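Local coordinates for protein enterotoxin type A (Staphylococcus aureus, PDB 1DYQ) that activates host T cells as a superantigen by binding MHC class II molecules, in part through a zinc ion, and T-cell receptors, and causes staphylococcal food poisoning, at residues D12-K16 and S17-G21; S207-L210 and L211-Y214. The protein carries 3 engineered substitutions. All coordinates share one frame; numbering follows the deposited sequence.

Contact 1: residues D12-K16 and S17-G21; sequences DLRKK and SELQG
Arg14 reaches along a short 3-10 turn, residues 16-18, to lie against Glu18 and Leu19, in the N-terminal segment that precedes helix 23-32. Two backbone bonds of the i to i+3 kind make the turn: Glu18 N donates to Lys15 O at 2.9 Å and Leu19 N to Lys16 O at 3.1 Å. The Arg14 side chain leaves CB with CG anti to the backbone N (chi1 -177°) and runs extended to NE, which carries it alongside the turn. CG lies 4.1 Å from Glu18 CB, and NE closes on the same methylene to 3.7 Å. In the conformer described, CD1 of Leu19 sits over one face of the guanidinium, 3.7 Å from Arg14 CZ and 3.4 Å from Arg14 NH1, which itself is hydrogen-bonded to the carbonyl oxygens of Phe200 and Ala202. At the other tip, Arg14 NH2 comes to 3.4 Å from Glu18 O. The guanidinium plane is turned 65° from the Glu18 carboxylate, and no direct salt bridge joins them; a water accepts from Arg14 NE and donates to Glu18 OE1 instead. Lys16, also extended, leaves the turn roughly at right angles to Arg14, and its NZ forms a salt bridge with Asp174 OD1 and a hydrogen bond to Asn172 O, so the turn is tied to the neighbouring loops by both basic chains. Leu19 also rests on Leu24 and Leu27 of helix 23-32. At the rim of the guanidinium, in its plane, another water accepts from Arg14 NH2 at 3.2 Å and from Gln20 N.

Contact 2: residues S207-L210 and L211-Y214; sequences SNTL and LRIY
Thr209 O takes the backbone N-H of Arg212 at 2.8 Å, the N-H...O angle 162°, and makes an i to i+3 turn leading into the 3-10 segment. Arg212 CB comes within 3.3 Å of Thr209 O. At the next step Leu210 O and Ile213 N are 4.3 Å apart, and a water stands between them in place of a direct bond, donating to Leu210 O at 2.7 Å and accepting from Ile213 N. Tyr214 N to Leu211 O then resumes the direct i to i+3 pattern. A second water, spanning Ser207 to Leu211, donates to Ser207 O and accepts from Leu211 N. CG1 of Ile213 comes within 3.9 Å of Leu210 O. The first torsion of Ile213, 49°, sets CG1 between its backbone N and carbonyl carbon, and the same atom covers one face of the Tyr214 ring, offset toward the rim. CD2 of Leu211 touches Leu210 O at 3.8 Å. This loop, which joins strands 195-198 and 219-221 of the beta-grasp domain, packs Leu210 and Leu211 against helix 23-32, on Asn26, Ile30 and Tyr31, while Tyr214 OH is hydrogen-bonded to Tyr31 and to Asp157 of helix 153-168.

Both contacts are short turns in loops with 3-10 character, and both reach the same helix 23-32 through leucines. Their centres lie about 17 Å apart and their nearest atoms about 8 Å, so they do not touch. Contact 1 is a surface contact near the N-terminus, where a charged side chain lies over a backbone turn and waters gather round the polar atoms of an arginine. Contact 2 is partly buried and nearer the centre of the molecule, its centre about 9 Å from it against 20 Å for contact 1; its leucines face inward and its waters bridge backbone atoms. The zinc site is remote from both.

Contact 1: residues D12-K16 and S17-G21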
ATOM      1  N   ASP A  12       3.424   4.385 -21.979  1.00 30.72           N
ATOM      2  CA  ASP A  12       3.189   5.547 -21.162  1.00 28.18           C
ATOM      3  C   ASP A  12       3.784   5.409 -19.750  1.00 24.35           C
ATOM      4  O   ASP A  12       3.646   6.345 -18.965  1.00 24.92           O
ATOM      5  CB  ASP A  12       1.702   5.862 -21.055  1.00 31.45           C
ATOM      6  CG  ASP A  12       1.112   6.462 -22.317  1.00 35.49           C
ATOM      7  OD1 ASP A  12       1.854   7.108 -23.079  1.00 38.17           O
ATOM      8  OD2 ASP A  12      -0.118   6.313 -22.525  1.00 37.42           O
ATOM      9  N   LEU A  13       4.437   4.302 -19.477  1.00 21.67           N
ATOM     10  CA  LEU A  13       5.049   4.078 -18.163  1.00 19.73           C
ATOM     11  C   LEU A  13       6.215   5.049 -17.960  1.00 20.74           C
ATOM     12  O   LEU A  13       7.021   5.274 -18.868  1.00 22.79           O
ATOM     13  CB  LEU A  13       5.517   2.656 -17.985  1.00 19.83           C
ATOM     14  CG  LEU A  13       4.472   1.545 -17.804  1.00 18.75           C
ATOM     15  CD1 LEU A  13       5.144   0.181 -17.815  1.00 17.59           C
ATOM     16  CD2 LEU A  13       3.729   1.733 -16.468  1.00 17.89           C
ATOM     17  N   ARG A  14       6.277   5.625 -16.767  1.00 18.32           N
ATOM     18  CA  ARG A  14       7.348   6.576 -16.441  1.00 19.42           C
ATOM     19  C   ARG A  14       8.655   5.838 -16.244  1.00 19.08           C
ATOM     20  O   ARG A  14       8.723   4.738 -15.719  1.00 17.72           O
ATOM     21  CB  ARG A  14       6.961   7.362 -15.186  1.00 19.38           C
ATOM     22  CG  ARG A  14       7.985   8.439 -14.777  1.00 20.71           C
ATOM     23  CD  ARG A  14       7.230   9.492 -13.947  1.00 22.83           C
ATOM     24  NE  ARG A  14       8.072  10.504 -13.381  1.00 22.75           N
ATOM     25  CZ  ARG A  14       8.422  10.601 -12.097  1.00 22.63           C
ATOM     26  NH1 ARG A  14       8.031   9.690 -11.232  1.00 21.00           N
ATOM     27  NH2 ARG A  14       9.179  11.627 -11.706  1.00 22.18           N
ATOM     28  N   LYS A  15       9.743   6.420 -16.787  1.00 19.55           N
ATOM     29  CA  LYS A  15      11.057   5.810 -16.648  1.00 20.38           C
ATOM     30  C   LYS A  15      11.644   6.109 -15.269  1.00 18.83           C
ATOM     31  O   LYS A  15      11.542   7.236 -14.763  1.00 16.73           O
ATOM     32  CB  LYS A  15      12.005   6.358 -17.726  1.00 20.47           C
ATOM     33  CG  LYS A  15      11.389   6.497 -19.095  1.00 29.34           C
ATOM     34  CD  LYS A  15      11.522   5.268 -19.953  1.00 34.69           C
ATOM     35  CE  LYS A  15      11.302   5.603 -21.434  1.00 37.37           C
ATOM     36  NZ  LYS A  15      12.273   6.620 -21.914  1.00 41.11           N
ATOM     37  N   LYS A  16      12.339   5.148 -14.709  1.00 17.71           N
ATOM     38  CA  LYS A  16      13.036   5.288 -13.444  1.00 17.45           C
ATOM     39  C   LYS A  16      14.012   6.451 -13.443  1.00 19.19           C
ATOM     40  O   LYS A  16      14.221   7.130 -12.435  1.00 19.25           O
ATOM     41  CB  LYS A  16      13.773   3.979 -13.133  1.00 18.23           C
ATOM     42  CG  LYS A  16      14.725   4.108 -11.935  1.00 16.99           C
ATOM     43  CD  LYS A  16      15.515   2.798 -11.843  1.00 14.88           C
ATOM     44  CE  LYS A  16      16.478   2.778 -10.707  1.00 16.64           C
ATOM     45  NZ  LYS A  16      17.307   1.551 -10.649  1.00 18.45           N
ATOM     46  N   SER A  17      14.582   6.773 -14.619  1.00 17.06           N
ATOM     47  CA  SER A  17      15.517   7.852 -14.768  1.00 20.35           C
ATOM     48  C   SER A  17      14.906   9.224 -14.553  1.00 19.11           C
ATOM     49  O   SER A  17      15.648  10.213 -14.405  1.00 20.81           O
ATOM     50  CB  SER A  17      16.122   7.792 -16.204  1.00 17.49           C
ATOM     51  OG  SER A  17      15.137   8.021 -17.166  1.00 18.66           O
ATOM     52  N   GLU A  18      13.585   9.327 -14.540  1.00 18.81           N
ATOM     53  CA  GLU A  18      12.900  10.591 -14.325  1.00 19.71           C
ATOM     54  C   GLU A  18      12.840  10.951 -12.841  1.00 22.36           C
ATOM     55  O   GLU A  18      12.492  12.073 -12.477  1.00 24.17           O
ATOM     56  CB  GLU A  18      11.475  10.523 -14.881  1.00 23.36           C
ATOM     57  CG  GLU A  18      11.411  10.436 -16.402  1.00 21.40           C
ATOM     58  CD  GLU A  18      11.765  11.757 -17.066  1.00 28.17           C
ATOM     59  OE1 GLU A  18      11.211  12.805 -16.643  1.00 29.12           O
ATOM     60  OE2 GLU A  18      12.594  11.758 -17.993  1.00 29.16           O
ATOM     61  N   LEU A  19      13.106   9.965 -11.991  1.00 22.17           N
ATOM     62  CA  LEU A  19      12.964  10.191 -10.546  1.00 25.89           C
ATOM     63  C   LEU A  19      13.994  11.164 -10.037  1.00 28.92           C
ATOM     64  O   LEU A  19      15.200  10.997 -10.291  1.00 31.34           O
ATOM     65  CB  LEU A  19      12.998   8.859  -9.812  0.50 22.18           C
ATOM     66  CG  LEU A  19      11.656   8.115  -9.695  0.50 20.86           C
ATOM     67  CD1 LEU A  19      10.948   8.045 -11.039  0.50 22.18           C
ATOM     68  CD2 LEU A  19      11.899   6.704  -9.150  0.50 19.84           C
ATOM     69  N   GLN A  20      13.544  12.199  -9.316  1.00 28.78           N
ATOM     70  CA  GLN A  20      14.460  13.217  -8.843  1.00 28.96           C
ATOM     71  C   GLN A  20      14.805  13.084  -7.376  1.00 28.64           C
ATOM     72  O   GLN A  20      14.041  12.598  -6.544  1.00 25.81           O
ATOM     73  CB  GLN A  20      13.989  14.617  -9.208  1.00 34.45           C
ATOM     74  CG  GLN A  20      14.044  14.938 -10.699  1.00 37.64           C
ATOM     75  CD  GLN A  20      15.368  14.595 -11.337  1.00 41.98           C
ATOM     76  OE1 GLN A  20      15.512  13.567 -12.013  1.00 42.14           O
ATOM     77  NE2 GLN A  20      16.374  15.446 -11.150  1.00 42.59           N
ATOM     78  N   GLY A  21      16.049  13.440  -7.057  1.00 27.74           N
ATOM     79  CA  GLY A  21      16.558  13.516  -5.733  1.00 26.35           C
ATOM     80  C   GLY A  21      16.415  12.286  -4.882  1.00 24.83           C
ATOM     81  O   GLY A  21      17.016  11.223  -5.094  1.00 24.61           O
TER
HETATM   82  O   HOH W   1      10.460  12.306  -8.886  1.00 22.35           O
HETATM   83  O   HOH W   2       8.705  12.280 -15.383  1.00 34.96           O
HETATM   84  O   HOH W   3      11.064  13.931 -13.456  1.00 36.74           O
HETATM   85  O   HOH W   4      16.548   8.583 -11.235  1.00 36.63           O

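Contact 2: residues S207-L210 and L211-Y214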
ATOM      1  N   SER A 207       8.232  12.352   0.420  1.00 15.95           N
ATOM      2  CA  SER A 207       7.897  11.108   1.137  1.00 15.74           C
ATOM      3  C   SER A 207       6.607  11.237   1.916  1.00 15.50           C
ATOM      4  O   SER A 207       5.892  10.264   2.139  1.00 18.51           O
ATOM      5  CB  SER A 207       9.002  10.704   2.075  0.50 15.59           C
ATOM      6  OG  SER A 207       9.187  11.726   3.085  0.50 17.24           O
ATOM      7  N   ASN A 208       6.215  12.461   2.155  1.00 16.47           N
ATOM      8  CA  ASN A 208       4.925  12.637   2.874  1.00 16.48           C
ATOM      9  C   ASN A 208       3.736  12.262   2.064  1.00 17.73           C
ATOM     10  O   ASN A 208       2.657  12.030   2.692  1.00 18.08           O
ATOM     11  CB  ASN A 208       4.933  14.015   3.420  1.00 21.07           C
ATOM     12  CG  ASN A 208       5.001  15.075   2.356  1.00 24.58           C
ATOM     13  OD1 ASN A 208       5.868  15.093   1.472  1.00 27.10           O
ATOM     14  ND2 ASN A 208       4.048  15.994   2.414  1.00 26.69           N
ATOM     15  N   THR A 209       3.697  12.334   0.756  1.00 15.35           N
ATOM     16  CA  THR A 209       2.544  12.045  -0.085  1.00 15.11           C
ATOM     17  C   THR A 209       2.756  10.802  -0.908  1.00 12.52           C
ATOM     18  O   THR A 209       1.868  10.396  -1.695  1.00 14.54           O
ATOM     19  CB  THR A 209       2.224  13.237  -0.990  1.00 13.04           C
ATOM     20  OG1 THR A 209       3.413  13.677  -1.677  1.00 15.53           O
ATOM     21  CG2 THR A 209       1.704  14.422  -0.130  1.00 15.91           C
ATOM     22  N   LEU A 210       3.877  10.114  -0.731  1.00 13.68           N
ATOM     23  CA  LEU A 210       4.104   8.895  -1.548  1.00 15.97           C
ATOM     24  C   LEU A 210       2.945   7.938  -1.482  1.00 14.08           C
ATOM     25  O   LEU A 210       2.543   7.337  -2.528  1.00 14.50           O
ATOM     26  CB  LEU A 210       5.408   8.256  -1.164  1.00 18.06           C
ATOM     27  CG  LEU A 210       6.592   8.371  -2.106  1.00 26.21           C
ATOM     28  CD1 LEU A 210       7.728   7.475  -1.622  1.00 21.80           C
ATOM     29  CD2 LEU A 210       6.196   8.035  -3.534  1.00 23.43           C
ATOM     30  N   LEU A 211       2.380   7.702  -0.303  1.00 13.31           N
ATOM     31  CA  LEU A 211       1.299   6.771  -0.138  1.00 11.88           C
ATOM     32  C   LEU A 211      -0.062   7.433  -0.128  1.00 11.03           C
ATOM     33  O   LEU A 211      -1.083   6.802   0.153  1.00 11.82           O
ATOM     34  CB  LEU A 211       1.491   5.927   1.152  1.00 10.82           C
ATOM     35  CG  LEU A 211       2.718   5.025   1.176  1.00 12.93           C
ATOM     36  CD1 LEU A 211       2.581   3.975   2.283  1.00 13.17           C
ATOM     37  CD2 LEU A 211       2.872   4.313  -0.198  1.00 15.55           C
ATOM     38  N   ARG A 212      -0.126   8.701  -0.583  1.00 12.12           N
ATOM     39  CA  ARG A 212      -1.458   9.341  -0.659  1.00 12.07           C
ATOM     40  C   ARG A 212      -2.355   8.632  -1.650  1.00 12.12           C
ATOM     41  O   ARG A 212      -3.579   8.679  -1.541  1.00 12.49           O
ATOM     42  CB  ARG A 212      -1.290  10.822  -1.012  1.00 14.03           C
ATOM     43  CG  ARG A 212      -2.603  11.554  -1.175  1.00 15.81           C
ATOM     44  CD  ARG A 212      -2.352  13.067  -1.209  1.00 17.94           C
ATOM     45  NE  ARG A 212      -3.528  13.735  -1.754  1.00 16.93           N
ATOM     46  CZ  ARG A 212      -3.800  15.023  -1.517  1.00 17.53           C
ATOM     47  NH1 ARG A 212      -3.030  15.679  -0.678  1.00 16.35           N
ATOM     48  NH2 ARG A 212      -4.865  15.534  -2.092  1.00 20.39           N
ATOM     49  N   ILE A 213      -1.779   7.836  -2.574  1.00 13.06           N
ATOM     50  CA  ILE A 213      -2.584   7.024  -3.470  1.00 12.81           C
ATOM     51  C   ILE A 213      -3.492   6.071  -2.689  1.00 13.00           C
ATOM     52  O   ILE A 213      -4.518   5.643  -3.234  1.00 15.54           O
ATOM     53  CB  ILE A 213      -1.737   6.176  -4.444  1.00 15.54           C
ATOM     54  CG1 ILE A 213      -0.640   5.408  -3.734  1.00 15.87           C
ATOM     55  CG2 ILE A 213      -1.190   7.068  -5.555  1.00 18.91           C
ATOM     56  CD1 ILE A 213       0.036   4.356  -4.621  1.00 17.07           C
ATOM     57  N   TYR A 214      -3.164   5.733  -1.444  1.00 12.24           N
ATOM     58  CA  TYR A 214      -3.956   4.815  -0.656  1.00 11.52           C
ATOM     59  C   TYR A 214      -5.014   5.528   0.199  1.00 12.35           C
ATOM     60  O   TYR A 214      -5.827   4.863   0.839  1.00 11.71           O
ATOM     61  CB  TYR A 214      -3.093   3.968   0.242  1.00 11.38           C
ATOM     62  CG  TYR A 214      -2.007   3.135  -0.419  1.00 10.82           C
ATOM     63  CD1 TYR A 214      -2.231   2.611  -1.697  1.00 12.62           C
ATOM     64  CD2 TYR A 214      -0.801   2.942   0.182  1.00 12.01           C
ATOM     65  CE1 TYR A 214      -1.215   1.836  -2.286  1.00 10.87           C
ATOM     66  CE2 TYR A 214       0.209   2.166  -0.388  1.00 12.30           C
ATOM     67  CZ  TYR A 214      -0.056   1.628  -1.661  1.00 12.31           C
ATOM     68  OH  TYR A 214       1.000   0.948  -2.246  1.00 11.52           O
TER
HETATM   69  O   HOH W   5       3.613   8.639   2.058  1.00 15.75           O
HETATM   70  O   HOH W   6       0.894   8.953  -3.861  1.00 21.01           O